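Local coordinates for spore germination protein B3 (Bacillus subtilis subsp. subtilis, PDB 3N54) that takes part in the spore germination response to a mixture of L-asparagine, glucose, fructose and potassium ions, at residues G222-T226 with I256-Q261; D70-I75 with I95-R101. All coordinates share one frame; numbering follows the deposited sequence.

In the fold
Both contacts lie at the surface of the chain, on opposite sides of its centre, with about 46 Å between their centres. They hold different elements. Contact 1 joins the two strands of a beta hairpin, 223-240 and 245-258, in the C-terminal region. Contact 2 sets the run into strand 74-77 against the loop between helix 87-94 and strand 105-109, in the N-terminal region. Their chemistry differs with their place. Contact 1 has a pair of strand hydrogen bonds, and its side chains meet mostly beyond them, where strand 245-258 ends and strand 223-240 begins. Contact 2 has one backbone bond, an arginine over one face of a histidine ring, and a small aliphatic cluster.

Contact 1: residues G222-T226 with I256-Q261; sequences GHPIT and ILTEDQ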
ATOM      1  N   GLY A 222      10.466  24.101 -23.854  1.00 61.41           N
ATOM      2  CA  GLY A 222      10.438  24.980 -22.686  1.00 60.97           C
ATOM      3  C   GLY A 222       9.066  25.464 -22.240  1.00 61.64           C
ATOM      4  O   GLY A 222       8.928  25.984 -21.134  1.00 61.08           O
ATOM      5  N   HIS A 223       8.051  25.297 -23.086  1.00 63.31           N
ATOM      6  CA  HIS A 223       6.703  25.782 -22.777  1.00 64.85           C
ATOM      7  C   HIS A 223       5.878  24.728 -22.060  1.00 62.74           C
ATOM      8  O   HIS A 223       5.746  23.620 -22.563  1.00 61.88           O
ATOM      9  CB  HIS A 223       5.977  26.194 -24.054  1.00 68.47           C
ATOM     10  CG  HIS A 223       6.694  27.246 -24.838  1.00 70.61           C
ATOM     11  ND1 HIS A 223       6.954  28.501 -24.330  1.00 71.83           N
ATOM     12  CD2 HIS A 223       7.197  27.236 -26.094  1.00 72.73           C
ATOM     13  CE1 HIS A 223       7.593  29.216 -25.239  1.00 73.97           C
ATOM     14  NE2 HIS A 223       7.751  28.473 -26.319  1.00 74.09           N
ATOM     15  N   PRO A 224       5.313  25.068 -20.886  1.00 62.53           N
ATOM     16  CA  PRO A 224       4.495  24.098 -20.159  1.00 61.10           C
ATOM     17  C   PRO A 224       3.309  23.559 -20.957  1.00 62.93           C
ATOM     18  O   PRO A 224       2.580  24.322 -21.585  1.00 66.35           O
ATOM     19  CB  PRO A 224       3.993  24.899 -18.953  1.00 61.65           C
ATOM     20  CG  PRO A 224       5.029  25.909 -18.726  1.00 62.38           C
ATOM     21  CD  PRO A 224       5.549  26.281 -20.084  1.00 63.66           C
ATOM     22  N   ILE A 225       3.151  22.241 -20.946  1.00 61.40           N
ATOM     23  CA  ILE A 225       1.986  21.591 -21.535  1.00 63.30           C
ATOM     24  C   ILE A 225       1.519  20.511 -20.569  1.00 61.41           C
ATOM     25  O   ILE A 225       2.339  19.838 -19.942  1.00 58.48           O
ATOM     26  CB  ILE A 225       2.267  21.005 -22.941  1.00 64.33           C
ATOM     27  CG1 ILE A 225       3.468  20.054 -22.925  1.00 61.31           C
ATOM     28  CG2 ILE A 225       2.506  22.132 -23.944  1.00 67.44           C
ATOM     29  CD1 ILE A 225       3.725  19.380 -24.259  1.00 62.33           C
ATOM     30  N   THR A 226       0.206  20.374 -20.428  1.00 63.75           N
ATOM     31  CA  THR A 226      -0.370  19.385 -19.521  1.00 62.59           C
ATOM     32  C   THR A 226      -1.422  18.557 -20.240  1.00 64.96           C
ATOM     33  O   THR A 226      -2.195  19.080 -21.045  1.00 68.54           O
ATOM     34  CB  THR A 226      -0.992  20.048 -18.278  1.00 63.09           C
ATOM     35  OG1 THR A 226       0.030  20.724 -17.538  1.00 61.71           O
ATOM     36  CG2 THR A 226      -1.625  19.018 -17.380  1.00 61.85           C
ATOM     37  N   ILE A 256      -7.516  15.708 -22.121  1.00 90.97           N
ATOM     38  CA  ILE A 256      -7.617  17.139 -22.378  1.00 94.53           C
ATOM     39  C   ILE A 256      -6.233  17.783 -22.288  1.00 92.05           C
ATOM     40  O   ILE A 256      -5.364  17.303 -21.558  1.00 87.60           O
ATOM     41  CB  ILE A 256      -8.577  17.815 -21.375  1.00 96.36           C
ATOM     42  CG1 ILE A 256      -9.987  17.239 -21.523  1.00100.56           C
ATOM     43  CG2 ILE A 256      -8.615  19.322 -21.579  1.00 99.23           C
ATOM     44  CD1 ILE A 256     -11.019  17.913 -20.643  1.00103.64           C
ATOM     45  N   LEU A 257      -6.044  18.874 -23.026  1.00 95.69           N
ATOM     46  CA  LEU A 257      -4.768  19.571 -23.087  1.00 94.28           C
ATOM     47  C   LEU A 257      -4.834  20.985 -22.498  1.00 96.31           C
ATOM     48  O   LEU A 257      -5.878  21.629 -22.523  1.00100.41           O
ATOM     49  CB  LEU A 257      -4.306  19.618 -24.549  1.00 96.45           C
ATOM     50  CG  LEU A 257      -2.971  20.291 -24.885  1.00 95.07           C
ATOM     51  CD1 LEU A 257      -2.405  19.724 -26.179  1.00 96.61           C
ATOM     52  CD2 LEU A 257      -3.120  21.803 -24.986  1.00 98.13           C
ATOM     53  N   THR A 258      -3.705  21.438 -21.952  1.00 94.30           N
ATOM     54  CA  THR A 258      -3.535  22.811 -21.463  1.00 96.28           C
ATOM     55  C   THR A 258      -2.210  23.333 -22.033  1.00 95.96           C
ATOM     56  O   THR A 258      -1.237  22.583 -22.114  1.00 92.60           O
ATOM     57  CB  THR A 258      -3.555  22.882 -19.929  1.00 94.05           C
ATOM     58  OG1 THR A 258      -4.800  22.361 -19.448  1.00 95.43           O
ATOM     59  CG2 THR A 258      -3.402  24.317 -19.451  1.00 95.90           C
ATOM     60  N   GLU A 259      -2.180  24.611 -22.413  1.00100.08           N
ATOM     61  CA  GLU A 259      -1.069  25.178 -23.192  1.00100.99           C
ATOM     62  C   GLU A 259      -0.452  26.488 -22.692  1.00102.24           C
ATOM     63  O   GLU A 259      -0.971  27.140 -21.783  1.00103.41           O
ATOM     64  CB  GLU A 259      -1.558  25.404 -24.632  1.00105.55           C
ATOM     65  CG  GLU A 259      -1.073  24.377 -25.641  1.00105.03           C
ATOM     66  CD  GLU A 259       0.304  24.696 -26.195  1.00104.40           C
ATOM     67  OE1 GLU A 259       0.652  25.891 -26.322  1.00106.41           O
ATOM     68  OE2 GLU A 259       1.037  23.742 -26.526  1.00102.74           O
ATOM     69  N   ASP A 260       0.672  26.832 -23.327  1.00102.67           N
ATOM     70  CA  ASP A 260       1.419  28.080 -23.127  1.00104.24           C
ATOM     71  C   ASP A 260       2.276  28.317 -24.378  1.00105.86           C
ATOM     72  O   ASP A 260       3.013  27.424 -24.798  1.00103.56           O
ATOM     73  CB  ASP A 260       2.300  28.016 -21.874  1.00100.68           C
ATOM     74  CG  ASP A 260       1.529  28.321 -20.597  1.00101.32           C
ATOM     75  OD1 ASP A 260       0.888  29.392 -20.532  1.00105.42           O
ATOM     76  OD2 ASP A 260       1.575  27.498 -19.655  1.00 98.65           O
ATOM     77  N   GLN A 261       2.183  29.514 -24.962  1.00110.40           N
ATOM     78  CA  GLN A 261       2.846  29.844 -26.247  1.00112.96           C
ATOM     79  C   GLN A 261       2.425  28.879 -27.378  1.00114.41           C
ATOM     80  O   GLN A 261       2.974  27.776 -27.464  1.00111.51           O
ATOM     81  CB  GLN A 261       4.383  29.877 -26.121  1.00110.27           C
ATOM     82  CG  GLN A 261       4.999  31.286 -26.038  1.00112.63           C
ATOM     83  CD  GLN A 261       4.824  31.972 -24.690  1.00112.30           C
ATOM     84  OE1 GLN A 261       5.201  33.134 -24.531  1.00114.56           O
ATOM     85  NE2 GLN A 261       4.264  31.261 -23.716  1.00109.83           N
TER
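The imidazole of His223 has Gln261 over one face. Gln261 CB sits 3.4 Å from the centroid of the His223 ring, 13° off the ring normal, in a CH-pi contact. Gln261 CG passes out beyond CE1, and the amide lies past the rim, its plane only 4° from that of the ring. With an alanine in place of His223, the Gln261 chain would probably lose the flat surface it lies on and be freer to turn. Asp260 O comes obliquely to the same histidine, 3.3 Å from His223 CB.

Next along, Asp260 OD2 lies 3.6 Å from Pro224 CB, a carboxylate oxygen against the proline ring. Ile225 and Glu259 run side by side, and Glu259 OE2 touches Ile225 CG2. The bent Glu259 chain also brings OE1 back to the backbone N of Asp260 in a weak hydrogen bond. Helix 271-299 covers this side, with Leu276 touching both Ile225 and Glu259.

Thr226 and Thr258 form an antiparallel hydrogen-bonded pair. Thr226 N donates to Thr258 O at 3.1 Å, and Thr258 N donates to Thr226 O at 2.9 Å. Their side chains share one face of the sheet, CB beside CB.

These two bonds set the register. Beyond them come a CA-H...O contact from Ile225 CA to Thr258 O and the side-chain contacts out to His223, so this end of the hairpin is probably held less strictly.

Contact 2: residues D70-I75 with I95-R101; sequences DHLKVI and IRDDELR
His71 CG stands anti to its own carbonyl carbon (chi1 -66°), which turns the ring toward Arg101. The Arg101 chain is extended from CG to NE and crosses the histidine at about a right angle. Arg101 NE lies over one ring face, offset toward the rim, 3.5 Å from His71 ND1. Ring and guanidinium planes are 41° apart, so they do not stack flat. Leu100 O lies at the ring edge. Asp98 O comes obliquely, 3.0 Å from His71 CD2. The Arg101 side chain is also about 3 Å from a bound sulfate, probably from the crystallisation liquor.

Leu72 N donates to Glu99 O at 2.7 Å in a nearly straight bond (162°). Within the loop, Glu99 OE1, at the end of an extended chain, accepts from Arg96 N above the carboxylate plane. Arg96 grips Asp98 side-on in a salt bridge.

On the far side of the Leu72-Glu99 bond from His71, the contact is aliphatic. Ile75 CD1 and Ile95 CD1 meet tip to tip at 3.8 Å. Leu100 CD2 touches Ile75 CG1 and Leu72 CD1.

The contact lies within a beta-alpha-beta crossover, between its first strand, 74-77, and the loop leaving helix 87-94. Ile75 bonds Tyr105 and Met107 of the parallel strand 105-109.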
ATOM      1  N   ASP A  70     -19.220  -1.400  17.211  1.00 46.44           N
ATOM      2  CA  ASP A  70     -18.818  -0.734  15.981  1.00 46.67           C
ATOM      3  C   ASP A  70     -17.511  -1.351  15.460  1.00 44.88           C
ATOM      4  O   ASP A  70     -16.870  -2.158  16.147  1.00 43.91           O
ATOM      5  CB  ASP A  70     -18.654   0.766  16.205  1.00 47.16           C
ATOM      6  CG  ASP A  70     -17.423   1.104  17.009  1.00 47.67           C
ATOM      7  OD1 ASP A  70     -16.969   0.260  17.812  1.00 48.78           O
ATOM      8  OD2 ASP A  70     -16.903   2.223  16.831  1.00 51.39           O
ATOM      9  N   HIS A  71     -17.120  -0.948  14.257  1.00 44.10           N
ATOM     10  CA  HIS A  71     -15.965  -1.521  13.579  1.00 42.75           C
ATOM     11  C   HIS A  71     -15.003  -0.428  13.127  1.00 41.33           C
ATOM     12  O   HIS A  71     -15.420   0.698  12.865  1.00 42.46           O
ATOM     13  CB  HIS A  71     -16.435  -2.315  12.360  1.00 43.56           C
ATOM     14  CG  HIS A  71     -17.252  -3.525  12.694  1.00 45.41           C
ATOM     15  ND1 HIS A  71     -18.539  -3.447  13.186  1.00 48.27           N
ATOM     16  CD2 HIS A  71     -16.976  -4.846  12.574  1.00 46.16           C
ATOM     17  CE1 HIS A  71     -19.013  -4.666  13.371  1.00 48.93           C
ATOM     18  NE2 HIS A  71     -18.086  -5.535  13.005  1.00 48.41           N
ATOM     19  N   LEU A  72     -13.727  -0.776  13.012  1.00 38.97           N
ATOM     20  CA  LEU A  72     -12.701   0.149  12.536  1.00 37.62           C
ATOM     21  C   LEU A  72     -12.884   0.475  11.060  1.00 37.91           C
ATOM     22  O   LEU A  72     -13.055  -0.418  10.239  1.00 37.74           O
ATOM     23  CB  LEU A  72     -11.313  -0.453  12.740  1.00 36.25           C
ATOM     24  CG  LEU A  72     -10.842  -0.636  14.181  1.00 34.79           C
ATOM     25  CD1 LEU A  72      -9.565  -1.477  14.205  1.00 32.68           C
ATOM     26  CD2 LEU A  72     -10.620   0.709  14.848  1.00 33.64           C
ATOM     27  N   LYS A  73     -12.827   1.759  10.725  1.00 38.08           N
ATOM     28  CA  LYS A  73     -12.963   2.201   9.343  1.00 38.93           C
ATOM     29  C   LYS A  73     -11.637   2.212   8.594  1.00 37.65           C
ATOM     30  O   LYS A  73     -11.601   1.962   7.385  1.00 37.49           O
ATOM     31  CB  LYS A  73     -13.592   3.596   9.293  1.00 40.39           C
ATOM     32  CG  LYS A  73     -14.943   3.686  10.013  1.00 43.59           C
ATOM     33  CD  LYS A  73     -15.972   2.665   9.479  1.00 46.47           C
ATOM     34  CE  LYS A  73     -17.176   2.524  10.408  1.00 48.00           C
ATOM     35  NZ  LYS A  73     -17.859   1.218  10.187  1.00 48.53           N
ATOM     36  N   VAL A  74     -10.557   2.516   9.306  1.00 36.27           N
ATOM     37  CA  VAL A  74      -9.248   2.618   8.692  1.00 35.43           C
ATOM     38  C   VAL A  74      -8.153   2.200   9.666  1.00 34.43           C
ATOM     39  O   VAL A  74      -8.187   2.559  10.845  1.00 34.14           O
ATOM     40  CB  VAL A  74      -8.995   4.062   8.162  1.00 36.53           C
ATOM     41  CG1 VAL A  74      -9.199   5.084   9.262  1.00 36.32           C
ATOM     42  CG2 VAL A  74      -7.591   4.193   7.554  1.00 35.62           C
ATOM     43  N   ILE A  75      -7.212   1.404   9.161  1.00 33.82           N
ATOM     44  CA  ILE A  75      -6.030   0.985   9.894  1.00 33.16           C
ATOM     45  C   ILE A  75      -4.814   1.554   9.167  1.00 33.30           C
ATOM     46  O   ILE A  75      -4.631   1.288   7.974  1.00 33.18           O
ATOM     47  CB  ILE A  75      -5.868  -0.543   9.928  1.00 32.97           C
ATOM     48  CG1 ILE A  75      -7.128  -1.237  10.467  1.00 34.54           C
ATOM     49  CG2 ILE A  75      -4.662  -0.917  10.760  1.00 31.86           C
ATOM     50  CD1 ILE A  75      -7.403  -0.938  11.885  1.00 37.06           C
ATOM     51  N   ILE A  95      -5.718  -7.242  16.314  1.00 37.41           N
ATOM     52  CA  ILE A  95      -7.079  -6.842  16.001  1.00 37.64           C
ATOM     53  C   ILE A  95      -8.010  -8.048  15.975  1.00 38.87           C
ATOM     54  O   ILE A  95      -7.752  -9.030  15.280  1.00 38.90           O
ATOM     55  CB  ILE A  95      -7.134  -6.116  14.638  1.00 37.54           C
ATOM     56  CG1 ILE A  95      -6.115  -4.979  14.605  1.00 37.60           C
ATOM     57  CG2 ILE A  95      -8.520  -5.571  14.372  1.00 36.46           C
ATOM     58  CD1 ILE A  95      -6.065  -4.254  13.281  1.00 39.14           C
ATOM     59  N   ARG A  96      -9.086  -7.968  16.751  1.00 40.14           N
ATOM     60  CA  ARG A  96     -10.099  -9.011  16.770  1.00 41.98           C
ATOM     61  C   ARG A  96     -10.839  -8.975  15.449  1.00 42.60           C
ATOM     62  O   ARG A  96     -11.028  -7.901  14.880  1.00 42.07           O
ATOM     63  CB  ARG A  96     -11.099  -8.782  17.894  1.00 42.58           C
ATOM     64  CG  ARG A  96     -10.528  -8.805  19.315  1.00 44.68           C
ATOM     65  CD  ARG A  96     -11.500  -8.111  20.270  1.00 47.79           C
ATOM     66  NE  ARG A  96     -12.861  -8.603  20.077  1.00 51.27           N
ATOM     67  CZ  ARG A  96     -13.318  -9.774  20.524  1.00 56.03           C
ATOM     68  NH1 ARG A  96     -14.584 -10.123  20.288  1.00 57.72           N
ATOM     69  NH2 ARG A  96     -12.532 -10.602  21.215  1.00 57.13           N
ATOM     70  N   ASP A  97     -11.251 -10.138  14.957  1.00 44.00           N
ATOM     71  CA  ASP A  97     -11.992 -10.207  13.696  1.00 45.36           C
ATOM     72  C   ASP A  97     -13.229  -9.309  13.701  1.00 45.30           C
ATOM     73  O   ASP A  97     -13.539  -8.679  12.683  1.00 45.38           O
ATOM     74  CB  ASP A  97     -12.405 -11.647  13.365  1.00 47.17           C
ATOM     75  CG  ASP A  97     -11.267 -12.468  12.755  1.00 49.54           C
ATOM     76  OD1 ASP A  97     -11.577 -13.442  12.037  1.00 54.16           O
ATOM     77  OD2 ASP A  97     -10.073 -12.148  12.972  1.00 51.73           O
ATOM     78  N   ASP A  98     -13.919  -9.218  14.838  1.00 44.84           N
ATOM     79  CA  ASP A  98     -15.137  -8.402  14.890  1.00 45.15           C
ATOM     80  C   ASP A  98     -14.889  -6.891  15.012  1.00 44.08           C
ATOM     81  O   ASP A  98     -15.837  -6.127  15.055  1.00 44.56           O
ATOM     82  CB  ASP A  98     -16.133  -8.909  15.962  1.00 45.90           C
ATOM     83  CG  ASP A  98     -15.599  -8.823  17.388  1.00 45.98           C
ATOM     84  OD1 ASP A  98     -14.642  -8.073  17.664  1.00 45.42           O
ATOM     85  OD2 ASP A  98     -16.171  -9.520  18.261  1.00 48.75           O
ATOM     86  N   GLU A  99     -13.627  -6.463  15.061  1.00 43.03           N
ATOM     87  CA  GLU A  99     -13.299  -5.035  14.959  1.00 42.52           C
ATOM     88  C   GLU A  99     -13.171  -4.622  13.486  1.00 42.21           C
ATOM     89  O   GLU A  99     -13.119  -3.430  13.170  1.00 41.77           O
ATOM     90  CB  GLU A  99     -11.988  -4.696  15.670  1.00 41.87           C
ATOM     91  CG  GLU A  99     -11.936  -5.040  17.152  1.00 43.77           C
ATOM     92  CD  GLU A  99     -10.558  -4.779  17.770  1.00 46.43           C
ATOM     93  OE1 GLU A  99      -9.918  -5.746  18.267  1.00 47.38           O
ATOM     94  OE2 GLU A  99     -10.100  -3.606  17.743  1.00 49.25           O
ATOM     95  N   LEU A 100     -13.102  -5.604  12.588  1.00 41.76           N
ATOM     96  CA  LEU A 100     -12.876  -5.326  11.174  1.00 41.93           C
ATOM     97  C   LEU A 100     -14.004  -5.788  10.281  1.00 42.97           C
ATOM     98  O   LEU A 100     -14.748  -6.701  10.613  1.00 43.66           O
ATOM     99  CB  LEU A 100     -11.584  -5.993  10.703  1.00 41.22           C
ATOM    100  CG  LEU A 100     -10.294  -5.468  11.323  1.00 40.46           C
ATOM    101  CD1 LEU A 100      -9.119  -6.374  10.968  1.00 40.77           C
ATOM    102  CD2 LEU A 100     -10.028  -4.037  10.890  1.00 38.37           C
ATOM    103  N   ARG A 101     -14.106  -5.121   9.140  1.00 43.52           N
ATOM    104  CA  ARG A 101     -15.037  -5.463   8.084  1.00 44.51           C
ATOM    105  C   ARG A 101     -14.252  -5.611   6.798  1.00 44.22           C
ATOM    106  O   ARG A 101     -13.144  -5.079   6.669  1.00 43.20           O
ATOM    107  CB  ARG A 101     -16.068  -4.362   7.893  1.00 45.35           C
ATOM    108  CG  ARG A 101     -17.015  -4.209   9.051  1.00 46.48           C
ATOM    109  CD  ARG A 101     -18.112  -3.211   8.730  1.00 48.13           C
ATOM    110  NE  ARG A 101     -19.191  -3.273   9.714  1.00 50.44           N
ATOM    111  CZ  ARG A 101     -20.162  -4.191   9.724  1.00 52.52           C
ATOM    112  NH1 ARG A 101     -21.096  -4.146  10.668  1.00 53.33           N
ATOM    113  NH2 ARG A 101     -20.208  -5.157   8.804  1.00 53.38           N
TER